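Local coordinates for protein 4-alpha-glucanotransferase (Aquifex aeolicus, PDB 1TZ7) that is an amylomaltase, also called disproportionating enzyme or D-enzyme, a glucanotransferase built round a parallel beta/alpha barrel, at residues 74-86 with 226-238. Residues are numbered along the deposited sequence; the frame is centred on the assembly and turned at random.
Sequences GNSPYSSNSLFAG and DLPMYPSYSSADV
Leu83 reaches between Pro228 and Pro231, its CD1 branch lying 3.6 Å from Pro231 CB while CD2 is turned to the Tyr230 carbonyl and, more loosely, to the Pro228 ring. Trp288 and Arg292 of helix 287-297 also touch this leucine. The other flank of Pro228 is taken by Tyr78, whose CD1 comes within 3.9 Å of Pro228 CG as ring and proline cross at about a right angle. With CG placed anti to its carbonyl carbon (chi1 -62°), Tyr78 extends beyond the proline to Asp226, and its OH donates a 2.6 Å bond to Asp226 OD1 from above the carboxylate plane. Asp226 lies near the C-terminal end of strand 222-227 of the eight-stranded parallel beta/alpha barrel, and the contact joins the segments that follow neighbouring barrel strands, 60-62 and 222-227. Farther along, Ser232 OG donates to Ser80 O, while Ser80 OG is held by Pro68 O. Ser235, the N-cap of helix 236-240, packs its CB against the Asn81 carbonyl, whose oxygen receives Ala236 N at 2.9 Å in a fairly straight bond (163°). In the first turn of this helix, Asp237 divides its carboxylate: OD1 accepts Leu83 N through the syn lone pair, and OD2 meets the edge of the Phe84 ring at CD1, 3.4 Å away, and takes a bond from a water. Ser82 OG accepts the backbone N-H groups of Phe84 and Ala85, forming an ST turn and an ST motif.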
ATOM      1  N   GLY A  74     -11.401  -6.877   6.466  1.00 26.69           N
ATOM      2  CA  GLY A  74     -10.332  -7.843   6.659  1.00 26.05           C
ATOM      3  C   GLY A  74      -8.993  -7.191   6.980  1.00 29.87           C
ATOM      4  O   GLY A  74      -7.945  -7.808   6.815  1.00 27.45           O
ATOM      5  N   ASN A  75      -9.041  -5.938   7.439  1.00 24.11           N
ATOM      6  CA  ASN A  75      -7.831  -5.163   7.756  1.00 26.84           C
ATOM      7  C   ASN A  75      -6.954  -4.889   6.534  1.00 26.50           C
ATOM      8  O   ASN A  75      -5.763  -4.665   6.667  1.00 28.24           O
ATOM      9  CB  ASN A  75      -6.998  -5.877   8.828  1.00 24.02           C
ATOM     10  CG  ASN A  75      -7.803  -6.234  10.037  1.00 28.05           C
ATOM     11  OD1 ASN A  75      -8.026  -7.416  10.328  1.00 24.32           O
ATOM     12  ND2 ASN A  75      -8.252  -5.223  10.764  1.00 19.41           N
ATOM     13  N   SER A  76      -7.555  -4.902   5.347  1.00 32.05           N
ATOM     14  CA  SER A  76      -6.803  -4.712   4.104  1.00 27.75           C
ATOM     15  C   SER A  76      -6.426  -3.244   3.931  1.00 31.87           C
ATOM     16  O   SER A  76      -7.275  -2.365   4.051  1.00 28.92           O
ATOM     17  CB  SER A  76      -7.624  -5.179   2.902  1.00 32.65           C
ATOM     18  OG  SER A  76      -6.931  -4.934   1.683  1.00 35.14           O
ATOM     19  N   PRO A  77      -5.146  -2.983   3.648  1.00 26.71           N
ATOM     20  CA  PRO A  77      -4.684  -1.635   3.311  1.00 31.89           C
ATOM     21  C   PRO A  77      -5.312  -1.083   2.028  1.00 33.35           C
ATOM     22  O   PRO A  77      -5.244   0.122   1.785  1.00 28.57           O
ATOM     23  CB  PRO A  77      -3.169  -1.823   3.115  1.00 31.05           C
ATOM     24  CG  PRO A  77      -2.846  -3.098   3.785  1.00 35.19           C
ATOM     25  CD  PRO A  77      -4.041  -3.956   3.645  1.00 27.46           C
ATOM     26  N   TYR A  78      -5.903  -1.962   1.219  1.00 34.08           N
ATOM     27  CA  TYR A  78      -6.400  -1.583  -0.103  1.00 32.91           C
ATOM     28  C   TYR A  78      -7.913  -1.360  -0.103  1.00 32.04           C
ATOM     29  O   TYR A  78      -8.505  -1.113  -1.150  1.00 38.79           O
ATOM     30  CB  TYR A  78      -6.035  -2.656  -1.135  1.00 33.15           C
ATOM     31  CG  TYR A  78      -4.547  -2.854  -1.304  1.00 35.65           C
ATOM     32  CD1 TYR A  78      -3.828  -2.118  -2.242  1.00 37.79           C
ATOM     33  CD2 TYR A  78      -3.856  -3.773  -0.522  1.00 36.24           C
ATOM     34  CE1 TYR A  78      -2.452  -2.296  -2.399  1.00 38.24           C
ATOM     35  CE2 TYR A  78      -2.481  -3.958  -0.670  1.00 35.25           C
ATOM     36  CZ  TYR A  78      -1.789  -3.219  -1.608  1.00 37.65           C
ATOM     37  OH  TYR A  78      -0.438  -3.402  -1.757  1.00 37.30           O
ATOM     38  N   SER A  79      -8.529  -1.444   1.077  1.00 32.16           N
ATOM     39  CA  SER A  79      -9.962  -1.166   1.222  1.00 33.07           C
ATOM     40  C   SER A  79     -10.215  -0.269   2.437  1.00 27.13           C
ATOM     41  O   SER A  79     -10.548  -0.750   3.526  1.00 34.34           O
ATOM     42  CB  SER A  79     -10.749  -2.470   1.351  1.00 30.21           C
ATOM     43  OG  SER A  79     -12.127  -2.252   1.131  1.00 37.98           O
ATOM     44  N   SER A  80     -10.056   1.035   2.233  1.00 34.69           N
ATOM     45  CA  SER A  80     -10.006   2.000   3.325  1.00 29.91           C
ATOM     46  C   SER A  80     -11.109   3.036   3.159  1.00 30.93           C
ATOM     47  O   SER A  80     -11.594   3.265   2.055  1.00 33.47           O
ATOM     48  CB  SER A  80      -8.637   2.704   3.335  1.00 30.37           C
ATOM     49  OG  SER A  80      -8.563   3.673   4.364  1.00 29.22           O
ATOM     50  N   ASN A  81     -11.497   3.669   4.259  1.00 22.62           N
ATOM     51  CA  ASN A  81     -12.438   4.780   4.192  1.00 21.60           C
ATOM     52  C   ASN A  81     -11.769   6.124   3.800  1.00 22.15           C
ATOM     53  O   ASN A  81     -12.403   7.167   3.845  1.00 27.43           O
ATOM     54  CB  ASN A  81     -13.223   4.925   5.521  1.00 25.10           C
ATOM     55  CG  ASN A  81     -12.311   5.116   6.741  1.00 29.03           C
ATOM     56  OD1 ASN A  81     -11.185   5.588   6.625  1.00 37.22           O
ATOM     57  ND2 ASN A  81     -12.817   4.746   7.919  1.00 39.15           N
ATOM     58  N   SER A  82     -10.488   6.074   3.412  1.00 22.27           N
ATOM     59  CA  SER A  82      -9.795   7.262   2.882  1.00 29.64           C
ATOM     60  C   SER A  82      -8.492   6.895   2.175  1.00 30.06           C
ATOM     61  O   SER A  82      -7.666   6.165   2.719  1.00 28.10           O
ATOM     62  CB  SER A  82      -9.504   8.252   4.004  1.00 31.61           C
ATOM     63  OG  SER A  82      -8.809   9.386   3.514  1.00 28.33           O
ATOM     64  N   LEU A  83      -8.312   7.420   0.959  1.00 28.47           N
ATOM     65  CA  LEU A  83      -7.074   7.218   0.197  1.00 30.60           C
ATOM     66  C   LEU A  83      -6.003   8.226   0.601  1.00 25.60           C
ATOM     67  O   LEU A  83      -4.874   8.166   0.119  1.00 27.54           O
ATOM     68  CB  LEU A  83      -7.350   7.339  -1.311  1.00 33.10           C
ATOM     69  CG  LEU A  83      -8.305   6.302  -1.900  1.00 34.41           C
ATOM     70  CD1 LEU A  83      -8.679   6.667  -3.329  1.00 33.35           C
ATOM     71  CD2 LEU A  83      -7.685   4.903  -1.841  1.00 34.75           C
ATOM     72  N   PHE A  84      -6.362   9.152   1.484  1.00 28.46           N
ATOM     73  CA  PHE A  84      -5.464  10.238   1.871  1.00 29.01           C
ATOM     74  C   PHE A  84      -4.961  10.080   3.314  1.00 24.19           C
ATOM     75  O   PHE A  84      -3.802  10.361   3.609  1.00 25.71           O
ATOM     76  CB  PHE A  84      -6.171  11.586   1.705  1.00 25.84           C
ATOM     77  CG  PHE A  84      -6.344  12.002   0.277  1.00 32.56           C
ATOM     78  CD1 PHE A  84      -7.369  11.468  -0.499  1.00 30.31           C
ATOM     79  CD2 PHE A  84      -5.476  12.926  -0.306  1.00 27.83           C
ATOM     80  CE1 PHE A  84      -7.529  11.852  -1.832  1.00 31.52           C
ATOM     81  CE2 PHE A  84      -5.634  13.310  -1.637  1.00 29.46           C
ATOM     82  CZ  PHE A  84      -6.663  12.771  -2.397  1.00 30.27           C
ATOM     83  N   ALA A  85      -5.836   9.620   4.198  1.00 26.74           N
ATOM     84  CA  ALA A  85      -5.543   9.602   5.631  1.00 26.83           C
ATOM     85  C   ALA A  85      -4.509   8.523   5.976  1.00 24.68           C
ATOM     86  O   ALA A  85      -4.270   7.607   5.196  1.00 24.97           O
ATOM     87  CB  ALA A  85      -6.820   9.380   6.423  1.00 29.19           C
ATOM     88  N   GLY A  86      -3.906   8.651   7.154  1.00 27.01           N
ATOM     89  CA  GLY A  86      -3.032   7.631   7.689  1.00 28.07           C
ATOM     90  C   GLY A  86      -3.741   6.725   8.690  1.00 28.67           C
ATOM     91  O   GLY A  86      -4.781   7.081   9.245  1.00 26.12           O
ATOM     92  N   ASP A 226       2.388   2.917  -2.036  1.00 40.04           N
ATOM     93  CA  ASP A 226       1.477   2.090  -2.798  1.00 37.43           C
ATOM     94  C   ASP A 226       0.131   2.793  -2.925  1.00 34.96           C
ATOM     95  O   ASP A 226      -0.498   3.132  -1.921  1.00 38.71           O
ATOM     96  CB  ASP A 226       1.299   0.742  -2.103  1.00 39.26           C
ATOM     97  CG  ASP A 226       0.714  -0.316  -3.018  1.00 44.45           C
ATOM     98  OD1 ASP A 226       0.993  -1.519  -2.790  1.00 43.59           O
ATOM     99  OD2 ASP A 226      -0.036  -0.047  -3.985  1.00 50.00           O
ATOM    100  N   LEU A 227      -0.297   3.017  -4.163  1.00 35.44           N
ATOM    101  CA  LEU A 227      -1.564   3.704  -4.442  1.00 40.05           C
ATOM    102  C   LEU A 227      -2.572   2.724  -5.003  1.00 37.52           C
ATOM    103  O   LEU A 227      -2.455   2.303  -6.151  1.00 37.58           O
ATOM    104  CB  LEU A 227      -1.346   4.833  -5.455  1.00 38.82           C
ATOM    105  CG  LEU A 227      -1.153   6.227  -4.873  1.00 51.85           C
ATOM    106  CD1 LEU A 227       0.213   6.340  -4.231  1.00 53.94           C
ATOM    107  CD2 LEU A 227      -1.334   7.287  -5.957  1.00 47.95           C
ATOM    108  N   PRO A 228      -3.569   2.356  -4.202  1.00 37.17           N
ATOM    109  CA  PRO A 228      -4.666   1.529  -4.694  1.00 31.04           C
ATOM    110  C   PRO A 228      -5.388   2.208  -5.847  1.00 27.42           C
ATOM    111  O   PRO A 228      -5.524   3.421  -5.841  1.00 30.73           O
ATOM    112  CB  PRO A 228      -5.590   1.407  -3.471  1.00 38.74           C
ATOM    113  CG  PRO A 228      -4.729   1.718  -2.308  1.00 31.40           C
ATOM    114  CD  PRO A 228      -3.728   2.698  -2.780  1.00 35.23           C
ATOM    115  N   MET A 229      -5.837   1.429  -6.824  1.00 27.23           N
ATOM    116  CA  MET A 229      -6.545   1.981  -7.973  1.00 26.93           C
ATOM    117  C   MET A 229      -7.799   2.706  -7.506  1.00 30.68           C
ATOM    118  O   MET A 229      -8.081   3.820  -7.940  1.00 29.62           O
ATOM    119  CB  MET A 229      -6.919   0.871  -8.947  1.00 27.94           C
ATOM    120  CG  MET A 229      -7.880   1.300 -10.076  1.00 33.81           C
ATOM    121  SD  MET A 229      -7.246   2.655 -11.109  1.00 38.99           S
ATOM    122  CE  MET A 229      -5.967   1.815 -12.021  1.00 40.29           C
ATOM    123  N   TYR A 230      -8.535   2.057  -6.605  1.00 26.50           N
ATOM    124  CA  TYR A 230      -9.905   2.446  -6.258  1.00 31.12           C
ATOM    125  C   TYR A 230     -10.013   2.687  -4.751  1.00 29.94           C
ATOM    126  O   TYR A 230      -9.351   2.012  -3.964  1.00 30.82           O
ATOM    127  CB  TYR A 230     -10.877   1.319  -6.615  1.00 26.34           C
ATOM    128  CG  TYR A 230     -11.095   1.083  -8.095  1.00 29.34           C
ATOM    129  CD1 TYR A 230     -10.796  -0.152  -8.672  1.00 28.69           C
ATOM    130  CD2 TYR A 230     -11.628   2.072  -8.908  1.00 26.35           C
ATOM    131  CE1 TYR A 230     -11.007  -0.384 -10.021  1.00 35.00           C
ATOM    132  CE2 TYR A 230     -11.841   1.851 -10.258  1.00 38.62           C
ATOM    133  CZ  TYR A 230     -11.531   0.618 -10.809  1.00 30.21           C
ATOM    134  OH  TYR A 230     -11.743   0.394 -12.145  1.00 31.02           O
ATOM    135  N   PRO A 231     -10.873   3.621  -4.348  1.00 29.74           N
ATOM    136  CA  PRO A 231     -11.329   3.691  -2.960  1.00 29.34           C
ATOM    137  C   PRO A 231     -12.422   2.675  -2.716  1.00 24.85           C
ATOM    138  O   PRO A 231     -12.976   2.141  -3.681  1.00 31.94           O
ATOM    139  CB  PRO A 231     -11.894   5.105  -2.855  1.00 28.68           C
ATOM    140  CG  PRO A 231     -12.411   5.396  -4.219  1.00 33.49           C
ATOM    141  CD  PRO A 231     -11.493   4.662  -5.184  1.00 30.41           C
ATOM    142  N   SER A 232     -12.738   2.409  -1.458  1.00 25.51           N
ATOM    143  CA  SER A 232     -13.939   1.646  -1.131  1.00 34.97           C
ATOM    144  C   SER A 232     -15.171   2.535  -1.307  1.00 32.43           C
ATOM    145  O   SER A 232     -15.076   3.760  -1.237  1.00 28.87           O
ATOM    146  CB  SER A 232     -13.868   1.113   0.303  1.00 41.45           C
ATOM    147  OG  SER A 232     -13.854   2.171   1.243  1.00 55.45           O
ATOM    148  N   TYR A 233     -16.321   1.918  -1.542  1.00 25.80           N
ATOM    149  CA  TYR A 233     -17.570   2.659  -1.642  1.00 28.25           C
ATOM    150  C   TYR A 233     -17.839   3.406  -0.345  1.00 32.89           C
ATOM    151  O   TYR A 233     -18.338   4.532  -0.357  1.00 26.81           O
ATOM    152  CB  TYR A 233     -18.736   1.720  -1.950  1.00 30.49           C
ATOM    153  CG  TYR A 233     -20.067   2.424  -2.024  1.00 32.51           C
ATOM    154  CD1 TYR A 233     -21.109   2.079  -1.171  1.00 33.17           C
ATOM    155  CD2 TYR A 233     -20.283   3.445  -2.941  1.00 26.98           C
ATOM    156  CE1 TYR A 233     -22.332   2.728  -1.235  1.00 27.09           C
ATOM    157  CE2 TYR A 233     -21.499   4.098  -3.012  1.00 32.50           C
ATOM    158  CZ  TYR A 233     -22.519   3.738  -2.158  1.00 35.44           C
ATOM    159  OH  TYR A 233     -23.721   4.384  -2.228  1.00 29.21           O
ATOM    160  N   SER A 234     -17.501   2.767   0.775  1.00 30.64           N
ATOM    161  CA  SER A 234     -17.634   3.379   2.094  1.00 37.60           C
ATOM    162  C   SER A 234     -16.381   4.180   2.442  1.00 43.58           C
ATOM    163  O   SER A 234     -15.578   3.770   3.296  1.00 46.94           O
ATOM    164  CB  SER A 234     -17.864   2.301   3.151  1.00 33.75           C
ATOM    165  OG  SER A 234     -19.039   1.558   2.871  1.00 48.77           O
ATOM    166  N   SER A 235     -16.214   5.316   1.777  1.00 33.27           N
ATOM    167  CA  SER A 235     -15.057   6.178   2.010  1.00 30.60           C
ATOM    168  C   SER A 235     -15.438   7.654   1.913  1.00 19.60           C
ATOM    169  O   SER A 235     -16.422   8.016   1.263  1.00 23.12           O
ATOM    170  CB  SER A 235     -13.934   5.855   1.010  1.00 37.28           C
ATOM    171  OG  SER A 235     -14.273   6.263  -0.303  1.00 28.14           O
ATOM    172  N   ALA A 236     -14.654   8.496   2.573  1.00 28.36           N
ATOM    173  CA  ALA A 236     -14.794   9.940   2.447  1.00 31.39           C
ATOM    174  C   ALA A 236     -14.596  10.392   0.997  1.00 28.31           C
ATOM    175  O   ALA A 236     -15.113  11.412   0.592  1.00 21.17           O
ATOM    176  CB  ALA A 236     -13.800  10.639   3.352  1.00 25.77           C
ATOM    177  N   ASP A 237     -13.840   9.611   0.227  1.00 25.83           N
ATOM    178  CA  ASP A 237     -13.478   9.995  -1.144  1.00 25.83           C
ATOM    179  C   ASP A 237     -14.674   9.940  -2.089  1.00 26.05           C
ATOM    180  O   ASP A 237     -14.881  10.845  -2.883  1.00 19.36           O
ATOM    181  CB  ASP A 237     -12.369   9.096  -1.667  1.00 23.59           C
ATOM    182  CG  ASP A 237     -11.167   9.070  -0.756  1.00 36.73           C
ATOM    183  OD1 ASP A 237     -10.847   7.986  -0.222  1.00 28.85           O
ATOM    184  OD2 ASP A 237     -10.485  10.084  -0.505  1.00 28.27           O
ATOM    185  N   VAL A 238     -15.460   8.869  -1.997  1.00 22.68           N
ATOM    186  CA  VAL A 238     -16.675   8.742  -2.809  1.00 22.06           C
ATOM    187  C   VAL A 238     -17.720   9.741  -2.326  1.00 23.73           C
ATOM    188  O   VAL A 238     -18.396  10.380  -3.125  1.00 23.26           O
ATOM    189  CB  VAL A 238     -17.255   7.302  -2.751  1.00 22.28           C
ATOM    190  CG1 VAL A 238     -18.491   7.193  -3.609  1.00 23.36           C
ATOM    191  CG2 VAL A 238     -16.204   6.280  -3.203  1.00 28.83           C
TER
HETATM  192  O   HOH W   1     -10.198  10.808   2.144  1.00 45.10           O